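Local coordinates for protein (hdlp (histone deacetylase-like protein)) (Aquifex aeolicus, PDB 1C3P) that probably acts as a zinc-dependent deacetylase related to histone deacetylases, perhaps with a part in acetoin breakdown, in a hyperthermophilic bacterium, at residues Asn67-Ala72 / Cys142-Pro147; Tyr153-Gly158 / Glu177-Thr182; Tyr216-Pro221 / Glu240-Val245; Phe231-Glu236 / Lys362-Thr367. All blocks are in the same frame, centred on the assembly; numbering follows the deposited sequence.

Contact 1 (Asn67-Ala72 / Cys142-Pro147). Unlike the reference sequence in segment 142-147: Asn146 (reference Asp).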
loop_
_atom_site.group_PDB
_atom_site.type_symbol
_atom_site.label_atom_id
_atom_site.label_comp_id
_atom_site.label_asym_id
_atom_site.label_seq_id
_atom_site.Cartn_x
_atom_site.Cartn_y
_atom_site.Cartn_z
ATOM N N ASN A 67 12.710 -19.245 5.859
ATOM C CA ASN A 67 13.331 -20.399 5.204
ATOM C C ASN A 67 12.316 -21.208 4.417
ATOM O O ASN A 67 12.643 -21.763 3.359
ATOM C CB ASN A 67 14.056 -21.320 6.195
ATOM C CG ASN A 67 15.333 -20.702 6.752
ATOM O OD1 ASN A 67 15.894 -19.777 6.176
ATOM N ND2 ASN A 67 15.800 -21.228 7.870
ATOM N N THR A 68 11.084 -21.256 4.912
ATOM C CA THR A 68 10.038 -21.995 4.226
ATOM C C THR A 68 9.676 -21.312 2.908
ATOM O O THR A 68 9.456 -21.978 1.900
ATOM C CB THR A 68 8.779 -22.135 5.098
ATOM O OG1 THR A 68 9.105 -22.895 6.276
ATOM C CG2 THR A 68 7.693 -22.866 4.338
ATOM N N LEU A 69 9.630 -19.985 2.906
ATOM C CA LEU A 69 9.318 -19.275 1.671
ATOM C C LEU A 69 10.407 -19.540 0.627
ATOM O O LEU A 69 10.122 -19.732 -0.559
ATOM C CB LEU A 69 9.219 -17.762 1.915
ATOM C CG LEU A 69 8.084 -17.238 2.798
ATOM C CD1 LEU A 69 8.252 -15.742 3.036
ATOM C CD2 LEU A 69 6.759 -17.517 2.130
ATOM N N MET A 70 11.659 -19.541 1.064
ATOM C CA MET A 70 12.761 -19.785 0.133
ATOM C C MET A 70 12.748 -21.196 -0.435
ATOM O O MET A 70 13.026 -21.391 -1.612
ATOM C CB MET A 70 14.099 -19.542 0.811
ATOM C CG MET A 70 14.237 -18.126 1.366
ATOM S SD MET A 70 15.852 -17.854 2.169
ATOM C CE MET A 70 16.886 -17.707 0.735
ATOM N N GLU A 71 12.460 -22.177 0.410
ATOM C CA GLU A 71 12.422 -23.568 -0.028
ATOM C C GLU A 71 11.218 -23.813 -0.935
ATOM O O GLU A 71 11.334 -24.444 -1.993
ATOM C CB GLU A 71 12.346 -24.499 1.182
ATOM C CG GLU A 71 12.306 -25.958 0.813
ATOM C CD GLU A 71 13.672 -26.520 0.445
ATOM O OE1 GLU A 71 13.784 -27.761 0.319
ATOM O OE2 GLU A 71 14.629 -25.733 0.293
ATOM N N ALA A 72 10.055 -23.310 -0.535
ATOM C CA ALA A 72 8.855 -23.491 -1.343
ATOM C C ALA A 72 9.035 -22.904 -2.739
ATOM O O ALA A 72 8.673 -23.527 -3.742
ATOM C CB ALA A 72 7.661 -22.824 -0.673
ATOM N N CYS A 142 -0.026 -11.414 0.741
ATOM C CA CYS A 142 1.283 -10.961 1.199
ATOM C C CYS A 142 2.087 -12.052 1.909
ATOM O O CYS A 142 1.540 -12.797 2.736
ATOM C CB CYS A 142 1.113 -9.771 2.151
ATOM S SG CYS A 142 0.244 -8.364 1.427
ATOM N N TYR A 143 3.382 -12.131 1.583
ATOM C CA TYR A 143 4.278 -13.108 2.195
ATOM C C TYR A 143 5.287 -12.442 3.124
ATOM O O TYR A 143 5.706 -13.038 4.114
ATOM C CB TYR A 143 5.057 -13.908 1.147
ATOM C CG TYR A 143 4.191 -14.522 0.069
ATOM C CD1 TYR A 143 3.806 -13.780 -1.047
ATOM C CD2 TYR A 143 3.762 -15.848 0.165
ATOM C CE1 TYR A 143 3.011 -14.350 -2.059
ATOM C CE2 TYR A 143 2.970 -16.425 -0.832
ATOM C CZ TYR A 143 2.603 -15.667 -1.942
ATOM O OH TYR A 143 1.862 -16.236 -2.956
ATOM N N ILE A 144 5.682 -11.211 2.802
ATOM C CA ILE A 144 6.631 -10.480 3.633
ATOM C C ILE A 144 6.006 -9.120 3.927
ATOM O O ILE A 144 5.513 -8.451 3.014
ATOM C CB ILE A 144 7.959 -10.298 2.897
ATOM C CG1 ILE A 144 8.527 -11.680 2.530
ATOM C CG2 ILE A 144 8.916 -9.449 3.729
ATOM C CD1 ILE A 144 9.882 -11.659 1.814
ATOM N N ASN A 145 6.013 -8.714 5.194
ATOM C CA ASN A 145 5.414 -7.434 5.578
ATOM C C ASN A 145 6.498 -6.338 5.534
ATOM O O ASN A 145 7.184 -6.108 6.531
ATOM C CB ASN A 145 4.835 -7.561 6.994
ATOM C CG ASN A 145 3.884 -6.432 7.335
ATOM O OD1 ASN A 145 4.224 -5.262 7.205
ATOM N ND2 ASN A 145 2.677 -6.783 7.758
ATOM N N ASN A 146 6.668 -5.653 4.401
ATOM C CA ASN A 146 7.742 -4.651 4.341
ATOM C C ASN A 146 7.473 -3.482 5.287
ATOM O O ASN A 146 8.405 -2.910 5.847
ATOM C CB ASN A 146 8.015 -4.220 2.892
ATOM C CG ASN A 146 6.847 -3.523 2.257
ATOM O OD1 ASN A 146 6.830 -2.303 2.176
ATOM N ND2 ASN A 146 5.844 -4.295 1.822
ATOM N N PRO A 147 6.199 -3.087 5.470
ATOM C CA PRO A 147 6.038 -1.983 6.426
ATOM C C PRO A 147 6.609 -2.354 7.827
ATOM O O PRO A 147 7.254 -1.522 8.488
ATOM C CB PRO A 147 4.527 -1.785 6.465
ATOM C CG PRO A 147 4.134 -2.108 5.014
ATOM C CD PRO A 147 4.900 -3.434 4.859
#
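Leu69 of helix 63-75 reaches into the bend formed by Tyr143 and Ile144, in the loop that leads into helix 146-156. Its CA lies 8.0 Å from the CA of Tyr143, and its CB is directed at that loop. CG stands anti to the carbonyl carbon (chi1 -66°), which carries the fork off the helix and lets its two methyls do the touching. CD1 takes the backbone side: it rests 3.9 Å from Tyr143 O and 4.1 Å from Ile144 CG1. The second methyl, CD2, turns to the aromatic residue, approaching the ring obliquely with 4.0 Å between it and Tyr143 CD2, and it lies nearly as close to the root of that side chain, 4.1 Å from Tyr143 CB. All three residues are buried, and across the two segments the contact is purely van der Waals. Polar atoms at the bend find partners nearby. Tyr143 O accepts a hydrogen bond from Tyr65 OH, one helical turn before Leu69, so the same helix gives this carbonyl a hydrogen bond and a methyl neighbour; Tyr143 OH is bonded to Pro94 O. Next to Ile144, Asn145 N-caps helix 146-156 by accepting Ala148 N at its OD1. Helix 98-118 closes in through Ser103 and Thr107, which touch Ile144, while Leu57 of helix 54-57 packs on the same isoleucine.

Contact 2 (Tyr153-Gly158 / Glu177-Thr182)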
loop_
_atom_site.group_PDB
_atom_site.type_symbol
_atom_site.label_atom_id
_atom_site.label_comp_id
_atom_site.label_asym_id
_atom_site.label_seq_id
_atom_site.Cartn_x
_atom_site.Cartn_y
_atom_site.Cartn_z
ATOM N N TYR A 153 13.243 -1.588 11.261
ATOM C CA TYR A 153 14.531 -1.073 10.805
ATOM C C TYR A 153 14.749 0.275 11.509
ATOM O O TYR A 153 15.835 0.565 12.022
ATOM C CB TYR A 153 14.501 -0.887 9.275
ATOM C CG TYR A 153 15.728 -0.211 8.708
ATOM C CD1 TYR A 153 16.878 -0.936 8.373
ATOM C CD2 TYR A 153 15.739 1.168 8.524
ATOM C CE1 TYR A 153 18.013 -0.276 7.858
ATOM C CE2 TYR A 153 16.844 1.823 8.020
ATOM C CZ TYR A 153 17.971 1.115 7.685
ATOM O OH TYR A 153 19.030 1.822 7.160
ATOM N N LEU A 154 13.703 1.095 11.547
ATOM C CA LEU A 154 13.789 2.407 12.190
ATOM C C LEU A 154 13.972 2.271 13.713
ATOM O O LEU A 154 14.741 3.023 14.328
ATOM C CB LEU A 154 12.533 3.229 11.865
ATOM C CG LEU A 154 12.453 3.773 10.428
ATOM C CD1 LEU A 154 11.030 4.251 10.109
ATOM C CD2 LEU A 154 13.481 4.924 10.271
ATOM N N ARG A 155 13.273 1.322 14.333
ATOM C CA ARG A 155 13.437 1.136 15.777
ATOM C C ARG A 155 14.893 0.798 16.084
ATOM O O ARG A 155 15.464 1.308 17.055
ATOM C CB ARG A 155 12.505 0.032 16.304
ATOM C CG ARG A 155 11.012 0.358 16.086
ATOM C CD ARG A 155 10.078 -0.759 16.533
ATOM N NE ARG A 155 9.820 -0.728 17.964
ATOM C CZ ARG A 155 9.120 -1.648 18.616
ATOM N NH1 ARG A 155 8.610 -2.686 17.959
ATOM N NH2 ARG A 155 8.897 -1.505 19.919
ATOM N N LYS A 156 15.512 -0.040 15.257
ATOM C CA LYS A 156 16.905 -0.398 15.502
ATOM C C LYS A 156 17.821 0.820 15.369
ATOM O O LYS A 156 18.873 0.885 16.012
ATOM C CB LYS A 156 17.361 -1.526 14.565
ATOM C CG LYS A 156 18.782 -2.015 14.872
ATOM C CD LYS A 156 19.124 -3.299 14.151
ATOM C CE LYS A 156 18.252 -4.456 14.638
ATOM N NZ LYS A 156 18.444 -4.750 16.097
ATOM N N LYS A 157 17.416 1.777 14.537
ATOM C CA LYS A 157 18.176 3.014 14.338
ATOM C C LYS A 157 17.985 3.981 15.513
ATOM O O LYS A 157 18.651 5.013 15.585
ATOM C CB LYS A 157 17.761 3.726 13.039
ATOM C CG LYS A 157 18.222 3.059 11.742
ATOM C CD LYS A 157 19.736 2.971 11.660
ATOM C CE LYS A 157 20.184 2.295 10.363
ATOM N NZ LYS A 157 21.658 2.048 10.334
ATOM N N GLY A 158 17.077 3.651 16.425
ATOM C CA GLY A 158 16.853 4.504 17.583
ATOM C C GLY A 158 15.579 5.332 17.595
ATOM O O GLY A 158 15.343 6.110 18.524
ATOM N N GLU A 177 -1.085 -6.242 14.101
ATOM C CA GLU A 177 -0.611 -7.268 15.026
ATOM C C GLU A 177 0.830 -7.027 15.437
ATOM O O GLU A 177 1.199 -7.155 16.610
ATOM C CB GLU A 177 -0.735 -8.640 14.368
ATOM C CG GLU A 177 -0.316 -9.797 15.276
ATOM C CD GLU A 177 -0.560 -11.143 14.624
ATOM O OE1 GLU A 177 0.405 -11.774 14.134
ATOM O OE2 GLU A 177 -1.736 -11.556 14.575
ATOM N N ALA A 178 1.648 -6.657 14.462
ATOM C CA ALA A 178 3.069 -6.418 14.698
ATOM C C ALA A 178 3.400 -5.375 15.773
ATOM O O ALA A 178 4.394 -5.502 16.497
ATOM C CB ALA A 178 3.743 -6.039 13.385
ATOM N N PHE A 179 2.568 -4.350 15.889
ATOM C CA PHE A 179 2.829 -3.282 16.844
ATOM C C PHE A 179 1.707 -3.025 17.819
ATOM O O PHE A 179 1.673 -1.981 18.478
ATOM C CB PHE A 179 3.137 -2.014 16.062
ATOM C CG PHE A 179 4.241 -2.206 15.087
ATOM C CD1 PHE A 179 3.979 -2.328 13.721
ATOM C CD2 PHE A 179 5.542 -2.392 15.545
ATOM C CE1 PHE A 179 5.010 -2.644 12.818
ATOM C CE2 PHE A 179 6.577 -2.709 14.652
ATOM C CZ PHE A 179 6.304 -2.836 13.285
ATOM N N TYR A 180 0.813 -3.997 17.924
ATOM C CA TYR A 180 -0.353 -3.888 18.777
ATOM C C TYR A 180 0.005 -3.664 20.242
ATOM O O TYR A 180 -0.703 -2.958 20.971
ATOM C CB TYR A 180 -1.183 -5.164 18.662
ATOM C CG TYR A 180 -2.640 -4.919 18.895
ATOM C CD1 TYR A 180 -3.341 -5.623 19.868
ATOM C CD2 TYR A 180 -3.340 -3.993 18.099
ATOM C CE1 TYR A 180 -4.693 -5.423 20.052
ATOM C CE2 TYR A 180 -4.694 -3.784 18.273
ATOM C CZ TYR A 180 -5.366 -4.507 19.254
ATOM O OH TYR A 180 -6.706 -4.320 19.435
ATOM N N ASP A 181 1.116 -4.275 20.636
ATOM C CA ASP A 181 1.659 -4.259 21.992
ATOM C C ASP A 181 2.572 -3.094 22.417
ATOM O O ASP A 181 2.935 -2.978 23.594
ATOM C CB ASP A 181 2.384 -5.605 22.193
ATOM C CG ASP A 181 3.628 -5.495 23.034
ATOM O OD1 ASP A 181 4.538 -4.725 22.656
ATOM O OD2 ASP A 181 3.711 -6.193 24.066
ATOM N N THR A 182 2.944 -2.222 21.491
ATOM C CA THR A 182 3.845 -1.140 21.860
ATOM C C THR A 182 3.331 0.272 21.664
ATOM O O THR A 182 2.497 0.529 20.807
ATOM C CB THR A 182 5.202 -1.270 21.106
ATOM O OG1 THR A 182 6.055 -0.184 21.466
ATOM C CG2 THR A 182 4.996 -1.239 19.592
#
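The guanidinium of Arg155, near the end of helix 146-156, reaches Phe179 and Thr182 with its two terminal nitrogens. NH1 comes up to the edge of the phenyl ring, close to its plane, 3.9 Å from Phe179 CE2; guanidinium and ring planes are 68° apart, so the two do not stack. NH2 goes to the threonine and lies 3.5 Å from Thr182 OG1, at an angle too poor for a hydrogen bond, with Thr182 CG2 3.9 Å away. The arginine chain is bent at chi3 (82°), which turns its end onto both residues at once. The same nitrogens are held by direct bonds from outside the segments: NH1 by a salt bridge to Glu152 OE1, one turn earlier in the same helix, and NH2 by a hydrogen bond to Gln184 OE1. In the next shell, Gln184 also gives its backbone N to Thr182 OG1, and so is bonded to both Arg155 and Thr182. Ala178 CB lies over one face of the Phe179 ring, offset toward the rim, while Ala148, Ile151 and Glu152 of helix 146-156 also touch that side chain. A type I turn spans Phe179 to Thr182, and a Schellman motif ends the other helix at Gly158. Helix 173-179 is the crossover of a beta-alpha-beta unit joining parallel strands 162-166 and 185-192, as expected of the alpha/beta fold of the histone deacetylase family.

Contact 3 (Tyr216-Pro221 / Glu240-Val245)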
loop_
_atom_site.group_PDB
_atom_site.type_symbol
_atom_site.label_atom_id
_atom_site.label_comp_id
_atom_site.label_asym_id
_atom_site.label_seq_id
_atom_site.Cartn_x
_atom_site.Cartn_y
_atom_site.Cartn_z
ATOM N N TYR A 216 -2.729 3.116 20.909
ATOM C CA TYR A 216 -1.809 3.431 19.819
ATOM C C TYR A 216 -2.095 2.699 18.508
ATOM O O TYR A 216 -1.203 2.499 17.687
ATOM C CB TYR A 216 -0.356 3.191 20.262
ATOM C CG TYR A 216 0.093 4.130 21.362
ATOM C CD1 TYR A 216 -0.411 4.015 22.658
ATOM C CD2 TYR A 216 0.982 5.176 21.090
ATOM C CE1 TYR A 216 -0.049 4.918 23.657
ATOM C CE2 TYR A 216 1.351 6.089 22.084
ATOM C CZ TYR A 216 0.827 5.953 23.362
ATOM O OH TYR A 216 1.152 6.868 24.335
ATOM N N ASN A 217 -3.340 2.284 18.332
ATOM C CA ASN A 217 -3.771 1.638 17.104
ATOM C C ASN A 217 -5.137 2.257 16.857
ATOM O O ASN A 217 -5.951 2.329 17.764
ATOM C CB ASN A 217 -3.896 0.124 17.268
ATOM C CG ASN A 217 -4.288 -0.565 15.969
ATOM O OD1 ASN A 217 -5.463 -0.886 15.730
ATOM N ND2 ASN A 217 -3.307 -0.777 15.109
ATOM N N LEU A 218 -5.388 2.717 15.639
ATOM C CA LEU A 218 -6.669 3.347 15.362
ATOM C C LEU A 218 -7.166 2.888 14.013
ATOM O O LEU A 218 -6.538 3.180 12.991
ATOM C CB LEU A 218 -6.520 4.878 15.343
ATOM C CG LEU A 218 -7.794 5.712 15.562
ATOM C CD1 LEU A 218 -7.551 7.146 15.117
ATOM C CD2 LEU A 218 -8.946 5.149 14.800
ATOM N N ASN A 219 -8.276 2.157 14.015
ATOM C CA ASN A 219 -8.892 1.688 12.778
ATOM C C ASN A 219 -10.109 2.549 12.485
ATOM O O ASN A 219 -10.914 2.807 13.374
ATOM C CB ASN A 219 -9.370 0.225 12.888
ATOM C CG ASN A 219 -8.231 -0.764 13.003
ATOM O OD1 ASN A 219 -7.180 -0.583 12.384
ATOM N ND2 ASN A 219 -8.448 -1.845 13.761
ATOM N N ILE A 220 -10.253 2.982 11.234
ATOM C CA ILE A 220 -11.403 3.801 10.848
ATOM C C ILE A 220 -12.134 2.972 9.770
ATOM O O ILE A 220 -11.850 3.091 8.575
ATOM C CB ILE A 220 -10.928 5.148 10.254
ATOM C CG1 ILE A 220 -10.067 5.919 11.273
ATOM C CG2 ILE A 220 -12.126 5.954 9.789
ATOM C CD1 ILE A 220 -10.812 6.479 12.482
ATOM N N PRO A 221 -13.097 2.126 10.178
ATOM C CA PRO A 221 -13.827 1.297 9.214
ATOM C C PRO A 221 -14.838 2.164 8.489
ATOM O O PRO A 221 -15.556 2.920 9.131
ATOM C CB PRO A 221 -14.504 0.238 10.109
ATOM C CG PRO A 221 -13.833 0.429 11.485
ATOM C CD PRO A 221 -13.644 1.901 11.522
ATOM N N GLU A 240 -6.372 14.223 13.138
ATOM C CA GLU A 240 -6.426 15.124 14.282
ATOM C C GLU A 240 -6.366 14.313 15.578
ATOM O O GLU A 240 -5.721 14.717 16.552
ATOM C CB GLU A 240 -7.700 15.988 14.208
ATOM C CG GLU A 240 -7.851 17.004 15.329
ATOM C CD GLU A 240 -8.907 18.056 15.023
ATOM O OE1 GLU A 240 -10.069 17.682 14.748
ATOM O OE2 GLU A 240 -8.569 19.262 15.057
ATOM N N ILE A 241 -7.025 13.161 15.578
ATOM C CA ILE A 241 -7.027 12.280 16.734
ATOM C C ILE A 241 -5.610 11.797 17.013
ATOM O O ILE A 241 -5.161 11.780 18.160
ATOM C CB ILE A 241 -7.943 11.046 16.506
ATOM C CG1 ILE A 241 -9.400 11.493 16.411
ATOM C CG2 ILE A 241 -7.757 10.024 17.648
ATOM C CD1 ILE A 241 -10.380 10.368 16.108
ATOM N N VAL A 242 -4.900 11.410 15.958
ATOM C CA VAL A 242 -3.541 10.929 16.120
ATOM C C VAL A 242 -2.637 12.059 16.600
ATOM O O VAL A 242 -1.890 11.900 17.569
ATOM C CB VAL A 242 -2.973 10.388 14.796
ATOM C CG1 VAL A 242 -1.508 10.010 14.977
ATOM C CG2 VAL A 242 -3.787 9.171 14.331
ATOM N N LYS A 243 -2.720 13.196 15.917
ATOM C CA LYS A 243 -1.895 14.341 16.265
ATOM C C LYS A 243 -2.045 14.756 17.719
ATOM O O LYS A 243 -1.065 15.134 18.357
ATOM C CB LYS A 243 -2.213 15.545 15.376
ATOM C CG LYS A 243 -1.384 16.772 15.754
ATOM C CD LYS A 243 -1.863 18.054 15.082
ATOM C CE LYS A 243 -1.681 18.029 13.581
ATOM N NZ LYS A 243 -2.149 19.313 12.977
ATOM N N GLU A 244 -3.253 14.681 18.262
ATOM C CA GLU A 244 -3.432 15.098 19.655
ATOM C C GLU A 244 -2.840 14.131 20.675
ATOM O O GLU A 244 -2.622 14.497 21.827
ATOM C CB GLU A 244 -4.915 15.306 19.977
ATOM C CG GLU A 244 -5.613 16.321 19.074
ATOM C CD GLU A 244 -7.021 16.661 19.546
ATOM O OE1 GLU A 244 -7.747 17.370 18.810
ATOM O OE2 GLU A 244 -7.393 16.231 20.662
ATOM N N VAL A 245 -2.568 12.905 20.250
ATOM C CA VAL A 245 -2.034 11.889 21.142
ATOM C C VAL A 245 -0.630 11.395 20.800
ATOM O O VAL A 245 0.052 10.828 21.650
ATOM C CB VAL A 245 -2.971 10.657 21.168
ATOM C CG1 VAL A 245 -2.358 9.536 21.993
ATOM C CG2 VAL A 245 -4.312 11.051 21.753
#
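Apolar packing carries this contact: Leu218, on strand 217-222, meets Ile241 and Val242 on helix 228-245. One methyl of the leucine does the touching. Its CD1 lies 3.8 Å from Ile241 CG2 and 4.3 Å from Val242 CG2, and so reaches two successive residues of the helix. With CG anti to the backbone N (chi1 -159°), the leucine extends away from the strand, and its side chain crosses that of Ile241 at about a right angle. A looser approach lies farther along, where the ring of Tyr216 passes Val245 without close contact, the two side chains staying 5.0 Å apart at their nearest atoms, Tyr216 CD2 and Val245 CG1. The hydrogen bonds lie within the sheet and within the helix rather than between them. Leu218 is tied through its backbone to Val187 and Ser189 of strand 185-192, and Ile220 to Ser189 and His191, whereas in the helix Val245 N reaches back to Val242 O at 2.9 Å. On the other face of the strand, Asn219 gives its ND2 to Gln176 OE1 and Phe204 O. Strand 217-222 is an outermost strand of the parallel sheet, and helix 228-245, which follows it in the chain, packs back against one face. Phe186 of strand 185-192 and Phe286 of helix 272-286 touch Val242, while Ala371 of helix 362-372 touches Ile241; helix 173-179, which carries Gln176, lies on the opposite face.

Contact 4 (Phe231-Glu236 / Lys362-Thr367)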
loop_
_atom_site.group_PDB
_atom_site.type_symbol
_atom_site.label_atom_id
_atom_site.label_comp_id
_atom_site.label_asym_id
_atom_site.label_seq_id
_atom_site.Cartn_x
_atom_site.Cartn_y
_atom_site.Cartn_z
ATOM N N PHE A 231 -14.328 10.100 2.381
ATOM C CA PHE A 231 -12.966 9.627 2.611
ATOM C C PHE A 231 -12.119 10.746 3.231
ATOM O O PHE A 231 -11.484 10.557 4.270
ATOM C CB PHE A 231 -12.329 9.165 1.295
ATOM C CG PHE A 231 -10.985 8.504 1.467
ATOM C CD1 PHE A 231 -10.874 7.269 2.107
ATOM C CD2 PHE A 231 -9.831 9.109 0.988
ATOM C CE1 PHE A 231 -9.637 6.649 2.263
ATOM C CE2 PHE A 231 -8.581 8.496 1.140
ATOM C CZ PHE A 231 -8.489 7.261 1.781
ATOM N N LEU A 232 -12.112 11.921 2.606
ATOM C CA LEU A 232 -11.305 13.030 3.123
ATOM C C LEU A 232 -11.761 13.517 4.490
ATOM O O LEU A 232 -10.945 13.916 5.303
ATOM C CB LEU A 232 -11.283 14.180 2.120
ATOM C CG LEU A 232 -10.657 13.792 0.772
ATOM C CD1 LEU A 232 -10.891 14.927 -0.218
ATOM C CD2 LEU A 232 -9.176 13.477 0.898
ATOM N N PHE A 233 -13.064 13.502 4.741
ATOM C CA PHE A 233 -13.589 13.882 6.051
ATOM C C PHE A 233 -12.973 12.957 7.095
ATOM O O PHE A 233 -12.441 13.396 8.122
ATOM C CB PHE A 233 -15.109 13.681 6.088
ATOM C CG PHE A 233 -15.712 13.807 7.466
ATOM C CD1 PHE A 233 -16.091 15.050 7.967
ATOM C CD2 PHE A 233 -15.939 12.676 8.239
ATOM C CE1 PHE A 233 -16.702 15.165 9.218
ATOM C CE2 PHE A 233 -16.548 12.770 9.500
ATOM C CZ PHE A 233 -16.933 14.015 9.989
ATOM N N ALA A 234 -13.072 11.658 6.826
ATOM C CA ALA A 234 -12.557 10.642 7.737
ATOM C C ALA A 234 -11.060 10.806 7.964
ATOM O O ALA A 234 -10.559 10.662 9.083
ATOM C CB ALA A 234 -12.866 9.226 7.162
ATOM N N LEU A 235 -10.344 11.093 6.891
ATOM C CA LEU A 235 -8.895 11.260 6.966
ATOM C C LEU A 235 -8.506 12.451 7.854
ATOM O O LEU A 235 -7.696 12.322 8.776
ATOM C CB LEU A 235 -8.336 11.484 5.558
ATOM C CG LEU A 235 -6.964 10.920 5.179
ATOM C CD1 LEU A 235 -6.303 11.914 4.229
ATOM C CD2 LEU A 235 -6.093 10.663 6.410
ATOM N N GLU A 236 -9.089 13.614 7.577
ATOM C CA GLU A 236 -8.783 14.824 8.348
ATOM C C GLU A 236 -9.084 14.655 9.836
ATOM O O GLU A 236 -8.283 15.040 10.695
ATOM C CB GLU A 236 -9.591 16.013 7.819
ATOM C CG GLU A 236 -9.405 16.272 6.347
ATOM C CD GLU A 236 -10.370 17.311 5.809
ATOM O OE1 GLU A 236 -11.610 17.092 5.878
ATOM O OE2 GLU A 236 -9.881 18.345 5.312
ATOM N N LYS A 362 -24.290 10.001 7.888
ATOM C CA LYS A 362 -24.292 10.028 9.348
ATOM C C LYS A 362 -23.400 8.929 9.918
ATOM O O LYS A 362 -22.721 9.138 10.916
ATOM C CB LYS A 362 -25.727 9.869 9.895
ATOM C CG LYS A 362 -26.621 11.070 9.655
ATOM C CD LYS A 362 -26.685 11.410 8.173
ATOM C CE LYS A 362 -27.150 10.213 7.369
ATOM N NZ LYS A 362 -26.963 10.455 5.942
ATOM N N GLU A 363 -23.428 7.753 9.287
ATOM C CA GLU A 363 -22.603 6.609 9.704
ATOM C C GLU A 363 -21.148 6.999 9.852
ATOM O O GLU A 363 -20.474 6.632 10.818
ATOM C CB GLU A 363 -22.580 5.520 8.647
ATOM C CG GLU A 363 -23.831 4.808 8.347
ATOM C CD GLU A 363 -23.604 3.856 7.200
ATOM O OE1 GLU A 363 -22.639 3.053 7.294
ATOM O OE2 GLU A 363 -24.376 3.920 6.221
ATOM N N VAL A 364 -20.653 7.684 8.831
ATOM C CA VAL A 364 -19.266 8.099 8.833
ATOM C C VAL A 364 -18.999 9.092 9.954
ATOM O O VAL A 364 -18.006 8.966 10.683
ATOM C CB VAL A 364 -18.860 8.707 7.490
ATOM C CG1 VAL A 364 -17.422 9.175 7.572
ATOM C CG2 VAL A 364 -19.015 7.672 6.366
ATOM N N LYS A 365 -19.889 10.065 10.120
ATOM C CA LYS A 365 -19.709 11.037 11.190
ATOM C C LYS A 365 -19.720 10.332 12.542
ATOM O O LYS A 365 -18.915 10.645 13.424
ATOM C CB LYS A 365 -20.810 12.110 11.144
ATOM C CG LYS A 365 -20.784 12.962 9.889
ATOM C CD LYS A 365 -21.821 14.082 9.953
ATOM C CE LYS A 365 -21.786 14.931 8.690
ATOM N NZ LYS A 365 -22.753 16.068 8.705
ATOM N N ASP A 366 -20.631 9.375 12.709
ATOM C CA ASP A 366 -20.696 8.653 13.978
ATOM C C ASP A 366 -19.413 7.865 14.266
ATOM O O ASP A 366 -18.935 7.838 15.399
ATOM C CB ASP A 366 -21.902 7.692 14.018
ATOM C CG ASP A 366 -23.237 8.417 13.952
ATOM O OD1 ASP A 366 -23.307 9.607 14.346
ATOM O OD2 ASP A 366 -24.227 7.787 13.532
ATOM N N THR A 367 -18.863 7.214 13.251
ATOM C CA THR A 367 -17.632 6.440 13.447
ATOM C C THR A 367 -16.505 7.345 13.950
ATOM O O THR A 367 -15.812 7.016 14.920
ATOM C CB THR A 367 -17.225 5.763 12.139
ATOM O OG1 THR A 367 -18.218 4.789 11.794
ATOM C CG2 THR A 367 -15.878 5.084 12.280
#
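Phe233 on helix 228-245 brings one side of its ring rim (CD2, CE2, CZ) obliquely to Val364 and Lys365 of the C-terminal helix 362-372. Two residues before it, Phe231 points away from that helix and packs on Leu190 of strand 185-192, and Leu232 is turned to Trp355 and to helix 272-286. Phe233 itself leaves the helix on the other side, its CG anti to the backbone N (chi1 170°), and the ring is swung out far enough to meet two consecutive residues. Its CD2 is 3.9 Å from Val364 CG1. Farther out, CE2 lies 4.0 Å from Lys365 CA and CZ lies 4.0 Å from Lys365 CG, so CA and CG of the lysine border the ring while the rest of the extended chain runs on to its ammonium. The side chains of Phe233 and Lys365 cross at about a right angle. Ala234 comes next and is a small neighbour beside the phenylalanine, with its CB 4.6 Å from Val364 CG1. Leu368, one turn beyond Val364, touches both Phe233 and Ala234 and continues the apolar seam. Leu235 turns back to Leu190 and Ala278. Helix 228-245 thus lies on the sheet between helix 272-286 and the C-terminal helix, which also touches Ile220 of strand 217-222. This is side-by-side packing of two helices in the layer that covers one face of the parallel sheet, as in alpha/beta folds.

In the fold
Contacts 1, 2 and 3 come in series along the chain; the segments of contact 4 alternate with those of contact 3, and both use helix 228-245. Contacts 1 and 2 share helix 146-156, contact 1 through the loop leading into it and contact 2 near its end, with centres about 19 Å apart. Contacts 2 and 3 touch where Thr182 packs on Tyr216, and contacts 3 and 4, centred about 13 Å apart, meet through Pro221 and Thr367. Contacts 1 and 4 lie on opposite sides of the chain's centre, their own centres about 35 Å apart. Contacts 3 and 4 lie at the 217-222 edge of the parallel sheet; all four are packing away from the zinc ligands Asp168, His170 and Asp258.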